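Local coordinates for protein putative ABC transporter (Thermobispora bispora, PDB 4PE6) that probably binds a carbohydrate-related solute for an ABC transporter and holds (2R,3S)-2,3,4-trihydroxybutanoic acid in its pocket here, at residues A[41-46]-A[266-271]; A[106-111]-A[273-278]; A[134-139]-A[169-174]; A[138-143]-A[147-152]; A[199-204]-A[220-225]. One frame throughout, in Å; residues are numbered along the deposited sequence.

Interaction 1 (A[41-46]-A[266-271]); sequences EEAAKQ and AALWAA
Leu268 of helix 263-275 sends one methyl, CD2, against the flank of Ala43 on helix 31-49. CD2 lies 3.9 Å from Ala43 CB, and its CG-CD2 bond points roughly at that methyl, while the CA-CB bond of Ala43 runs nearly across this approach. The same CD2 also lies 3.9 Å from the backbone N of Ala44, so a single branch of the leucine rests on the helix surface between two successive residues. Leu268 reaches this position because its CG stands anti to the backbone N (chi1 173°), which carries the branch out from its own helix. The CB of Ala44 contributes more loosely, 4.6 Å from Leu268 CD2. Two alanines on the receiving side let the helices come close, with 7.7 Å between the CA atoms of Ala44 and Leu268. No hydrogen bond crosses: the contact is van der Waals packing and buried. Trp269 lies beside it, its NE1 bonded to Trp313 O and its indole touching Leu52 and Phe318. The two helices rest on nearby strands of one sheet: Ala44 reaches Tyr56 of strand 55-60, and Ala267 and Ala271 reach Leu86 of strand 84-88.

Interaction 2 (A[106-111]-A[273-278]); sequences GVKVVV and DLLEGR
Asp273 O takes Arg278 N at 3.0 Å and, weakly, Glu276 N, closing the end of helix 263-275 where Leu274 meets Lys108. The Arg278 bond belongs to a Schellman motif in which Gly277, at positive phi, is the C-prime residue and its N bonds to Leu274 O at 3.1 Å. That same Leu274 O is touched across the contact by Lys108 CE at 3.9 Å. Lys108 meets this helix end with its aliphatic part. Its CG lies 3.9 Å from Leu275 CD2, the two side chains lying alongside and running opposite ways, and 4.1 Å from Leu274 CB. Its chain is bent at chi2 (-50°), which turns the outer methylenes along the helix end and sets CE beside the Leu274 carbonyl. Deeper in, Val110 CG2 packs against Leu274 CD1 at 4.0 Å, the two side chains crossing at a slant. No hydrogen bond joins the segments. Beyond the turn, Arg278 NE bonds to Glu276 OE1 at 3.0 Å in a nearly straight line (171°), with the oxygen in the guanidinium plane although the nitrogen sits above the carboxylate plane. Asp273 joins this network through a long, purely electrostatic pairing with Arg278 and through salt bridges to Arg315 and Arg319, tying the helix end to helix 315-327. Strand 108-112 is bonded to strand 84-88 through Lys108 and Val110, while Val109 turns from this contact onto helix 96-104; helices thus pack on both faces of the strand.

Interaction 3 (A[134-139]-A[169-174]); sequences YAAKPV and KKILAE
Ile171 meets Ala136 with two branches at once: CG2 and CD1 each lie 4.1 Å from Ala136 CB, so the small methyl sits against the fork of the isoleucine. CG2 stands anti to the backbone N while CG1 lies beside that N (chi1 -67°), which spreads the two arms toward the facing helix. CG2 also lies over the backbone of Lys137, 4.2 Å from its CA. The helices come close here, with 6.7 Å between the CA atoms of Lys137 and Ile171. Next along, Leu172 touches Val178 and Thr180 of strand 178-185 and also Leu140. Glu174, at the end of the segment, brings OE1 to 4.9 Å from Lys137 NZ; the opposite charges are near but not in contact, and NZ is instead hydrogen-bonded to the hydroxyl of Tyr175. Just past the contact, Pro138 has no backbone N-H to give, and the helix kinks where the nitrogens of Pro138 and Val139 lack bonds to the preceding turn. Two neighbouring helices, joined through strand 147-153 and packed on the same face of the sheet, are the arrangement of the Rossmann-like lobes of periplasmic binding proteins.

Interaction 4 (A[138-143]-A[147-152]); sequences PVLESI and GNVIVV
Apolar contacts carry this interaction: Ile143 CD1 and Leu140 CD2 both converge on a single methyl, Val149 CG1, at 3.9 and 4.2 Å. The leucine side chain crosses the valine at about a right angle, the isoleucine at a slant. Ile143 reaches it with CG1 between its backbone N and carbonyl carbon (chi1 64°) and the rest of the chain extended, while Val149 offers CG1 from beside its own N. Backbone shape matters as well. Gly147 faces Ile143 at angles (phi 121°) that would jam a side chain against the preceding carbonyl O, and a CB there would come 3.9 Å from Ile143 CD1. The hydrogen bonds lie within the helix end rather than across. Ser142 OG donates to Val139 O at 2.8 Å, tilted 20° from the carbonyl plane, and Ile143 N bonds to Leu140 O at 3.2 Å as the helix finishes. On the strand side, Val149 pairs by its backbone with Lys179 and Val181, and Asn148 with Asp208. A helix that turns back within a few residues into a strand of the parallel part of the sheet, on which it packs, is an alpha-beta unit of the Rossmann-like lobe of a type I periplasmic binding protein.

Interaction 5 (A[199-204]-A[220-225]); sequences GVLPSV and AQAFAT
Leu201 and Phe223 both carry CG beside the backbone N and anti to the carbonyl carbon (chi1 -75° and -80°), and these torsions bring one leucine methyl over the phenyl ring and the other to its rim. CD1 stands almost above the ring centre, 4.1 Å from the centroid and 5° off the normal, a CH-pi contact. CD2, on the same side, hangs past the rim beyond CZ, 3.5 Å from it, the side chains crossing at about a right angle. CD1 also rests 3.9 Å from the backbone O of Ala222, with the CB of Ala222 at 4.3 Å. An alanine at Leu201 would take away the methyl over the ring and the one at its rim, and the Phe223 ring would probably lose its cover and be freer to turn. The turn bearing Leu201 is held by Val200 O, which accepts from Ser203 OG at 2.8 Å and from Ser203 N at 2.9 Å, as the chain runs from helix 190-200 into a short 3-10 segment. Around it, Phe223 also touches Val197 of helix 190-200 and the loop residues Val207, Ile230 and Pro231, while Val200 leans on Ala182 and Val204 on Val181, both of strand 178-185.

From the N terminus, helix 31-49 opens interaction 1 and strand 108-112 opens interaction 2; both close on helix 263-275, late in the chain, so the two loops cross. They touch where Ala267 CB packs on Val110 CG1, joining parts of one lobe that are far apart in sequence. Interactions 3, 4 and 5 fall within both long loops and on the opposite side of the chain's centre. Interactions 3 and 4 start from helix 128-142, share Pro138 and Val139, and tie it to helix 159-173 and strand 147-153, with Leu140 bridging them. Interaction 5 follows in series, joining the end of helix 190-200 to helix 216-226; Val200 touches Ile150 of interaction 4.

Interaction 1 (A[41-46]-A[266-271])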
# COMPACT_ATOMS: atom_id res chain seq x y z
N GLU A 41 7.98 13.14 -0.72
CA GLU A 41 8.33 14.52 -0.51
C GLU A 41 9.79 14.67 -0.06
O GLU A 41 10.50 15.57 -0.51
CB GLU A 41 7.38 15.17 0.49
CG GLU A 41 6.04 15.51 -0.11
CD GLU A 41 5.06 16.06 0.91
OE1 GLU A 41 5.20 15.75 2.11
OE2 GLU A 41 4.13 16.78 0.49
N GLU A 42 10.24 13.78 0.82
CA GLU A 42 11.65 13.74 1.19
C GLU A 42 12.54 13.48 -0.03
O GLU A 42 13.54 14.14 -0.21
CB GLU A 42 11.88 12.66 2.25
CG GLU A 42 13.33 12.41 2.59
CD GLU A 42 13.49 11.29 3.60
OE1 GLU A 42 13.10 10.13 3.31
OE2 GLU A 42 14.03 11.57 4.68
N ALA A 43 12.18 12.51 -0.86
CA ALA A 43 12.99 12.20 -2.04
C ALA A 43 12.99 13.35 -3.07
O ALA A 43 14.01 13.63 -3.70
CB ALA A 43 12.52 10.92 -2.70
N ALA A 44 11.84 13.98 -3.24
CA ALA A 44 11.69 15.07 -4.20
C ALA A 44 12.51 16.28 -3.78
O ALA A 44 13.19 16.89 -4.60
CB ALA A 44 10.23 15.46 -4.32
N LYS A 45 12.40 16.62 -2.49
CA LYS A 45 13.10 17.74 -1.90
C LYS A 45 14.61 17.56 -2.11
O LYS A 45 15.32 18.51 -2.47
CB LYS A 45 12.76 17.81 -0.40
CG LYS A 45 13.32 18.99 0.36
CD LYS A 45 12.85 18.98 1.81
CE LYS A 45 13.60 20.00 2.65
NZ LYS A 45 13.33 21.41 2.27
N GLN A 46 15.09 16.34 -1.92
CA GLN A 46 16.50 16.04 -2.11
C GLN A 46 16.85 16.13 -3.60
O GLN A 46 17.87 16.71 -3.96
CB GLN A 46 16.84 14.68 -1.50
CG GLN A 46 18.28 14.24 -1.61
CD GLN A 46 19.23 15.22 -0.97
OE1 GLN A 46 19.11 15.56 0.21
NE2 GLN A 46 20.19 15.69 -1.76
N ALA A 266 10.03 5.20 -6.05
CA ALA A 266 10.38 4.47 -7.28
C ALA A 266 9.70 5.10 -8.50
O ALA A 266 10.28 5.16 -9.57
CB ALA A 266 9.98 3.00 -7.15
N ALA A 267 8.46 5.57 -8.34
CA ALA A 267 7.74 6.23 -9.43
C ALA A 267 8.43 7.55 -9.83
O ALA A 267 8.49 7.89 -11.00
CB ALA A 267 6.30 6.48 -9.02
N LEU A 268 8.96 8.27 -8.84
CA LEU A 268 9.75 9.48 -9.11
C LEU A 268 10.95 9.15 -10.00
O LEU A 268 11.21 9.86 -10.98
CB LEU A 268 10.24 10.09 -7.79
CG LEU A 268 11.20 11.27 -7.84
CD1 LEU A 268 10.62 12.44 -8.60
CD2 LEU A 268 11.63 11.68 -6.44
N TRP A 269 11.69 8.11 -9.65
CA TRP A 269 12.87 7.73 -10.43
C TRP A 269 12.48 7.25 -11.82
O TRP A 269 13.12 7.61 -12.80
CB TRP A 269 13.71 6.67 -9.72
CG TRP A 269 14.26 7.16 -8.39
CD1 TRP A 269 14.14 6.53 -7.20
CD2 TRP A 269 14.99 8.36 -8.14
NE1 TRP A 269 14.75 7.27 -6.20
CE2 TRP A 269 15.26 8.40 -6.75
CE3 TRP A 269 15.43 9.42 -8.95
CZ2 TRP A 269 15.97 9.45 -6.15
CZ3 TRP A 269 16.16 10.45 -8.36
CH2 TRP A 269 16.40 10.47 -6.97
N ALA A 270 11.41 6.48 -11.91
CA ALA A 270 10.86 6.12 -13.21
C ALA A 270 10.55 7.35 -14.07
O ALA A 270 10.92 7.43 -15.24
CB ALA A 270 9.61 5.26 -13.04
N ALA A 271 9.86 8.33 -13.49
CA ALA A 271 9.52 9.54 -14.22
C ALA A 271 10.76 10.26 -14.75
O ALA A 271 10.77 10.71 -15.90
CB ALA A 271 8.67 10.47 -13.37

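Interaction 2 (A[106-111]-A[273-278])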
# COMPACT_ATOMS: atom_id res chain seq x y z
N GLY A 106 1.61 15.86 -23.62
CA GLY A 106 3.06 15.61 -23.54
C GLY A 106 3.61 15.26 -22.16
O GLY A 106 4.82 15.21 -21.98
N VAL A 107 2.72 15.01 -21.20
CA VAL A 107 3.11 14.66 -19.83
C VAL A 107 3.38 13.15 -19.75
O VAL A 107 2.60 12.33 -20.28
CB VAL A 107 2.01 15.03 -18.80
CG1 VAL A 107 2.46 14.75 -17.36
CG2 VAL A 107 1.63 16.51 -18.91
N LYS A 108 4.48 12.80 -19.08
CA LYS A 108 4.81 11.41 -18.79
C LYS A 108 3.98 11.00 -17.58
O LYS A 108 3.95 11.71 -16.56
CB LYS A 108 6.31 11.23 -18.47
CG LYS A 108 7.27 11.46 -19.62
CD LYS A 108 6.82 10.67 -20.85
CE LYS A 108 7.93 10.31 -21.80
NZ LYS A 108 8.16 11.31 -22.85
N VAL A 109 3.31 9.86 -17.68
CA VAL A 109 2.39 9.44 -16.62
C VAL A 109 2.82 8.11 -16.06
O VAL A 109 2.92 7.13 -16.78
CB VAL A 109 0.94 9.38 -17.15
CG1 VAL A 109 0.01 8.80 -16.10
CG2 VAL A 109 0.48 10.76 -17.59
N VAL A 110 3.11 8.10 -14.76
CA VAL A 110 3.37 6.88 -14.03
C VAL A 110 2.24 6.65 -13.05
O VAL A 110 2.03 7.43 -12.10
CB VAL A 110 4.70 6.94 -13.26
CG1 VAL A 110 4.97 5.63 -12.56
CG2 VAL A 110 5.85 7.29 -14.21
N VAL A 111 1.47 5.59 -13.31
CA VAL A 111 0.50 5.11 -12.36
C VAL A 111 1.23 4.20 -11.39
O VAL A 111 1.94 3.28 -11.82
CB VAL A 111 -0.61 4.34 -13.08
CG1 VAL A 111 -1.49 3.58 -12.09
CG2 VAL A 111 -1.43 5.29 -13.95
N ASP A 273 13.68 9.02 -15.41
CA ASP A 273 14.30 8.24 -16.49
C ASP A 273 13.50 8.39 -17.79
O ASP A 273 14.07 8.54 -18.88
CB ASP A 273 14.47 6.77 -16.09
CG ASP A 273 15.78 6.53 -15.29
OD1 ASP A 273 16.56 7.49 -15.12
OD2 ASP A 273 16.04 5.40 -14.85
N LEU A 274 12.18 8.42 -17.64
CA LEU A 274 11.29 8.63 -18.77
C LEU A 274 11.57 9.99 -19.41
O LEU A 274 11.63 10.11 -20.65
CB LEU A 274 9.84 8.52 -18.32
CG LEU A 274 9.32 7.10 -18.06
CD1 LEU A 274 7.87 7.15 -17.65
CD2 LEU A 274 9.46 6.20 -19.27
N LEU A 275 11.77 11.00 -18.57
CA LEU A 275 11.96 12.37 -19.04
C LEU A 275 13.28 12.56 -19.79
O LEU A 275 13.39 13.49 -20.60
CB LEU A 275 11.88 13.35 -17.87
CG LEU A 275 10.45 13.61 -17.39
CD1 LEU A 275 10.47 14.43 -16.09
CD2 LEU A 275 9.62 14.30 -18.47
N GLU A 276 14.28 11.73 -19.53
CA GLU A 276 15.53 11.79 -20.29
C GLU A 276 15.61 10.75 -21.42
O GLU A 276 16.69 10.39 -21.87
CB GLU A 276 16.75 11.73 -19.35
CG GLU A 276 16.92 10.48 -18.51
CD GLU A 276 18.24 10.50 -17.72
OE1 GLU A 276 19.16 9.69 -18.02
OE2 GLU A 276 18.36 11.36 -16.84
N GLY A 277 14.45 10.28 -21.88
CA GLY A 277 14.38 9.41 -23.06
C GLY A 277 14.64 7.92 -22.88
O GLY A 277 14.79 7.18 -23.87
N ARG A 278 14.69 7.46 -21.63
CA ARG A 278 14.96 6.06 -21.36
C ARG A 278 13.69 5.24 -21.48
O ARG A 278 12.60 5.73 -21.23
CB ARG A 278 15.55 5.86 -19.97
CG ARG A 278 16.91 6.48 -19.77
CD ARG A 278 17.41 6.16 -18.38
NE ARG A 278 18.72 6.75 -18.18
CZ ARG A 278 19.87 6.09 -18.02
NH1 ARG A 278 19.92 4.77 -17.98
NH2 ARG A 278 20.98 6.79 -17.87

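Interaction 3 (A[134-139]-A[169-174])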
# COMPACT_ATOMS: atom_id res chain seq x y z
N TYR A 134 -0.10 -13.74 1.76
CA TYR A 134 0.69 -13.70 2.99
C TYR A 134 -0.13 -13.25 4.21
O TYR A 134 0.21 -13.57 5.34
CB TYR A 134 1.91 -12.79 2.84
CG TYR A 134 3.04 -13.37 2.03
CD1 TYR A 134 3.55 -14.64 2.30
CD2 TYR A 134 3.65 -12.62 1.01
CE1 TYR A 134 4.60 -15.16 1.56
CE2 TYR A 134 4.69 -13.13 0.27
CZ TYR A 134 5.17 -14.39 0.55
OH TYR A 134 6.20 -14.89 -0.19
N ALA A 135 -1.21 -12.52 3.97
CA ALA A 135 -2.05 -12.01 5.07
C ALA A 135 -3.08 -13.05 5.48
O ALA A 135 -3.46 -13.11 6.64
CB ALA A 135 -2.76 -10.74 4.65
N ALA A 136 -3.54 -13.86 4.52
CA ALA A 136 -4.63 -14.76 4.80
C ALA A 136 -4.14 -16.18 5.10
O ALA A 136 -4.52 -16.76 6.12
CB ALA A 136 -5.61 -14.78 3.65
N LYS A 137 -3.30 -16.74 4.23
CA LYS A 137 -2.99 -18.16 4.36
C LYS A 137 -2.30 -18.55 5.68
O LYS A 137 -2.75 -19.48 6.35
CB LYS A 137 -2.20 -18.69 3.15
CG LYS A 137 -2.07 -20.20 3.13
CD LYS A 137 -1.66 -20.71 1.75
CE LYS A 137 -1.43 -22.22 1.71
NZ LYS A 137 -2.44 -22.98 2.51
N PRO A 138 -1.21 -17.86 6.05
CA PRO A 138 -0.58 -18.20 7.34
C PRO A 138 -1.50 -17.97 8.54
O PRO A 138 -1.37 -18.66 9.57
CB PRO A 138 0.64 -17.26 7.41
CG PRO A 138 0.81 -16.66 6.06
CD PRO A 138 -0.53 -16.75 5.37
N VAL A 139 -2.42 -17.02 8.41
CA VAL A 139 -3.36 -16.73 9.48
C VAL A 139 -4.35 -17.89 9.65
O VAL A 139 -4.60 -18.35 10.77
CB VAL A 139 -4.07 -15.38 9.24
CG1 VAL A 139 -5.26 -15.21 10.16
CG2 VAL A 139 -3.09 -14.23 9.42
N LYS A 169 -11.04 -14.16 -0.68
CA LYS A 169 -12.18 -15.08 -0.77
C LYS A 169 -11.73 -16.44 -1.31
O LYS A 169 -12.16 -17.48 -0.82
CB LYS A 169 -13.28 -14.49 -1.65
CG LYS A 169 -14.01 -13.30 -1.01
CD LYS A 169 -15.20 -12.85 -1.85
CE LYS A 169 -14.76 -12.32 -3.20
NZ LYS A 169 -15.86 -11.64 -3.95
N LYS A 170 -10.87 -16.42 -2.32
CA LYS A 170 -10.34 -17.65 -2.90
C LYS A 170 -9.62 -18.52 -1.87
O LYS A 170 -9.85 -19.73 -1.80
CB LYS A 170 -9.40 -17.32 -4.03
CG LYS A 170 -9.00 -18.54 -4.83
CD LYS A 170 -7.96 -18.19 -5.88
CE LYS A 170 -7.53 -19.44 -6.65
NZ LYS A 170 -6.05 -19.47 -6.81
N ILE A 171 -8.75 -17.92 -1.09
CA ILE A 171 -8.04 -18.63 -0.04
C ILE A 171 -9.02 -19.15 1.00
O ILE A 171 -8.92 -20.30 1.43
CB ILE A 171 -6.94 -17.75 0.57
CG1 ILE A 171 -5.86 -17.48 -0.47
CG2 ILE A 171 -6.35 -18.39 1.83
CD1 ILE A 171 -4.87 -16.40 -0.07
N LEU A 172 -9.99 -18.34 1.41
CA LEU A 172 -10.97 -18.79 2.39
C LEU A 172 -11.72 -20.02 1.89
O LEU A 172 -12.02 -20.91 2.68
CB LEU A 172 -11.98 -17.69 2.71
CG LEU A 172 -11.48 -16.65 3.69
CD1 LEU A 172 -12.41 -15.45 3.66
CD2 LEU A 172 -11.40 -17.23 5.08
N ALA A 173 -12.00 -20.08 0.60
CA ALA A 173 -12.74 -21.20 0.01
C ALA A 173 -11.97 -22.53 0.15
O ALA A 173 -12.58 -23.61 0.09
CB ALA A 173 -13.05 -20.91 -1.44
N GLU A 174 -10.66 -22.45 0.30
CA GLU A 174 -9.82 -23.64 0.51
C GLU A 174 -9.86 -24.14 1.96
O GLU A 174 -9.31 -25.20 2.24
CB GLU A 174 -8.38 -23.34 0.12
CG GLU A 174 -8.23 -23.00 -1.35
CD GLU A 174 -6.85 -22.52 -1.71
OE1 GLU A 174 -5.96 -22.47 -0.82
OE2 GLU A 174 -6.66 -22.20 -2.90

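Interaction 4 (A[138-143]-A[147-152])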
# COMPACT_ATOMS: atom_id res chain seq x y z
N PRO A 138 -1.21 -17.86 6.05
CA PRO A 138 -0.58 -18.20 7.34
C PRO A 138 -1.50 -17.97 8.54
O PRO A 138 -1.37 -18.66 9.57
CB PRO A 138 0.64 -17.26 7.41
CG PRO A 138 0.81 -16.66 6.06
CD PRO A 138 -0.53 -16.75 5.37
N VAL A 139 -2.42 -17.02 8.41
CA VAL A 139 -3.36 -16.73 9.48
C VAL A 139 -4.35 -17.89 9.65
O VAL A 139 -4.60 -18.35 10.77
CB VAL A 139 -4.07 -15.38 9.24
CG1 VAL A 139 -5.26 -15.21 10.16
CG2 VAL A 139 -3.09 -14.23 9.42
N LEU A 140 -4.86 -18.39 8.54
CA LEU A 140 -5.76 -19.53 8.60
C LEU A 140 -5.04 -20.79 9.09
O LEU A 140 -5.62 -21.58 9.85
CB LEU A 140 -6.41 -19.76 7.25
CG LEU A 140 -7.33 -18.59 6.85
CD1 LEU A 140 -7.71 -18.65 5.38
CD2 LEU A 140 -8.58 -18.54 7.71
N GLU A 141 -3.80 -20.99 8.65
CA GLU A 141 -3.00 -22.10 9.17
C GLU A 141 -2.83 -21.98 10.68
O GLU A 141 -2.93 -22.98 11.37
CB GLU A 141 -1.63 -22.19 8.50
CG GLU A 141 -1.67 -22.67 7.06
CD GLU A 141 -1.97 -24.16 6.92
OE1 GLU A 141 -1.28 -24.99 7.56
OE2 GLU A 141 -2.88 -24.48 6.13
N SER A 142 -2.57 -20.78 11.17
CA SER A 142 -2.33 -20.57 12.61
C SER A 142 -3.54 -20.89 13.49
O SER A 142 -3.39 -21.10 14.69
CB SER A 142 -1.85 -19.15 12.90
OG SER A 142 -2.97 -18.27 13.02
N ILE A 143 -4.74 -20.95 12.91
CA ILE A 143 -5.93 -21.33 13.68
C ILE A 143 -6.37 -22.76 13.32
O ILE A 143 -7.52 -23.17 13.54
CB ILE A 143 -7.07 -20.29 13.55
CG1 ILE A 143 -7.59 -20.19 12.11
CG2 ILE A 143 -6.57 -18.92 14.00
CD1 ILE A 143 -8.87 -19.39 11.94
N GLY A 147 -12.54 -22.38 12.60
CA GLY A 147 -12.92 -21.34 13.52
C GLY A 147 -13.63 -20.21 12.81
O GLY A 147 -14.09 -20.36 11.67
N ASN A 148 -13.72 -19.08 13.52
CA ASN A 148 -14.46 -17.94 13.04
C ASN A 148 -13.51 -16.80 12.71
O ASN A 148 -12.58 -16.50 13.46
CB ASN A 148 -15.47 -17.49 14.09
CG ASN A 148 -16.54 -18.53 14.37
OD1 ASN A 148 -17.01 -19.23 13.46
ND2 ASN A 148 -16.96 -18.61 15.63
N VAL A 149 -13.73 -16.18 11.56
CA VAL A 149 -12.92 -15.04 11.16
C VAL A 149 -13.73 -13.82 10.74
O VAL A 149 -14.89 -13.94 10.28
CB VAL A 149 -11.97 -15.40 10.00
CG1 VAL A 149 -11.02 -16.50 10.42
CG2 VAL A 149 -12.75 -15.77 8.76
N ILE A 150 -13.09 -12.66 10.90
CA ILE A 150 -13.64 -11.42 10.36
C ILE A 150 -12.73 -10.97 9.22
O ILE A 150 -11.51 -11.01 9.34
CB ILE A 150 -13.71 -10.32 11.44
CG1 ILE A 150 -14.76 -10.69 12.49
CG2 ILE A 150 -14.00 -8.96 10.83
CD1 ILE A 150 -14.87 -9.71 13.63
N VAL A 151 -13.33 -10.57 8.10
CA VAL A 151 -12.59 -9.96 7.01
C VAL A 151 -12.79 -8.45 7.08
O VAL A 151 -13.93 -7.97 7.07
CB VAL A 151 -13.08 -10.47 5.63
CG1 VAL A 151 -12.27 -9.84 4.48
CG2 VAL A 151 -12.99 -11.99 5.57
N VAL A 152 -11.68 -7.72 7.11
CA VAL A 152 -11.70 -6.28 7.08
C VAL A 152 -11.08 -5.84 5.77
O VAL A 152 -9.89 -6.01 5.54
CB VAL A 152 -10.88 -5.66 8.23
CG1 VAL A 152 -10.94 -4.15 8.14
CG2 VAL A 152 -11.34 -6.17 9.59

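Interaction 5 (A[199-204]-A[220-225])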
# COMPACT_ATOMS: atom_id res chain seq x y z
N GLY A 199 -18.11 -2.48 16.27
CA GLY A 199 -19.51 -2.49 15.90
C GLY A 199 -20.13 -3.86 15.82
O GLY A 199 -21.29 -4.03 16.22
N VAL A 200 -19.39 -4.86 15.34
CA VAL A 200 -19.97 -6.20 15.14
C VAL A 200 -19.68 -7.22 16.24
O VAL A 200 -20.36 -8.24 16.31
CB VAL A 200 -19.56 -6.82 13.78
CG1 VAL A 200 -19.96 -5.91 12.63
CG2 VAL A 200 -18.07 -7.16 13.74
N LEU A 201 -18.69 -6.96 17.08
CA LEU A 201 -18.29 -7.93 18.11
C LEU A 201 -19.44 -8.43 18.99
O LEU A 201 -19.56 -9.64 19.19
CB LEU A 201 -17.14 -7.39 18.97
CG LEU A 201 -15.76 -7.40 18.30
CD1 LEU A 201 -14.69 -6.85 19.23
CD2 LEU A 201 -15.38 -8.79 17.81
N PRO A 202 -20.29 -7.52 19.50
CA PRO A 202 -21.39 -8.04 20.34
C PRO A 202 -22.32 -9.04 19.62
O PRO A 202 -22.94 -9.88 20.27
CB PRO A 202 -22.17 -6.77 20.73
CG PRO A 202 -21.19 -5.65 20.55
CD PRO A 202 -20.33 -6.06 19.38
N SER A 203 -22.40 -8.98 18.29
CA SER A 203 -23.33 -9.83 17.55
C SER A 203 -22.73 -11.14 17.05
O SER A 203 -23.45 -11.94 16.47
CB SER A 203 -23.89 -9.07 16.35
OG SER A 203 -22.89 -8.90 15.36
N VAL A 204 -21.43 -11.37 17.27
CA VAL A 204 -20.80 -12.58 16.72
C VAL A 204 -20.19 -13.50 17.77
O VAL A 204 -19.91 -13.09 18.89
CB VAL A 204 -19.74 -12.25 15.63
CG1 VAL A 204 -20.38 -11.50 14.48
CG2 VAL A 204 -18.56 -11.48 16.21
N ALA A 220 -7.00 -4.99 17.31
CA ALA A 220 -6.66 -5.38 18.67
C ALA A 220 -7.33 -4.47 19.72
O ALA A 220 -7.90 -4.96 20.68
CB ALA A 220 -5.14 -5.42 18.84
N GLN A 221 -7.29 -3.15 19.52
CA GLN A 221 -7.96 -2.21 20.41
C GLN A 221 -9.45 -2.50 20.52
O GLN A 221 -10.01 -2.40 21.60
CB GLN A 221 -7.79 -0.77 19.95
CG GLN A 221 -6.39 -0.17 20.02
CD GLN A 221 -6.32 1.17 19.27
OE1 GLN A 221 -6.57 1.24 18.05
NE2 GLN A 221 -5.98 2.23 19.99
N ALA A 222 -10.12 -2.87 19.42
CA ALA A 222 -11.54 -3.20 19.52
C ALA A 222 -11.76 -4.37 20.48
O ALA A 222 -12.65 -4.32 21.34
CB ALA A 222 -12.12 -3.52 18.16
N PHE A 223 -10.93 -5.41 20.35
CA PHE A 223 -11.07 -6.60 21.20
C PHE A 223 -10.77 -6.24 22.67
O PHE A 223 -11.48 -6.69 23.59
CB PHE A 223 -10.20 -7.76 20.68
CG PHE A 223 -10.83 -8.51 19.52
CD1 PHE A 223 -10.75 -8.02 18.22
CD2 PHE A 223 -11.50 -9.70 19.74
CE1 PHE A 223 -11.35 -8.69 17.18
CE2 PHE A 223 -12.12 -10.38 18.70
CZ PHE A 223 -12.04 -9.87 17.42
N ALA A 224 -9.76 -5.41 22.89
CA ALA A 224 -9.45 -4.93 24.25
C ALA A 224 -10.62 -4.16 24.85
O ALA A 224 -10.95 -4.35 26.03
CB ALA A 224 -8.19 -4.08 24.25
N THR A 225 -11.27 -3.32 24.05
CA THR A 225 -12.42 -2.52 24.53
C THR A 225 -13.58 -3.42 24.92
O THR A 225 -14.30 -3.13 25.87
CB THR A 225 -12.88 -1.46 23.49
OG1 THR A 225 -11.89 -0.45 23.38
CG2 THR A 225 -14.16 -0.77 23.93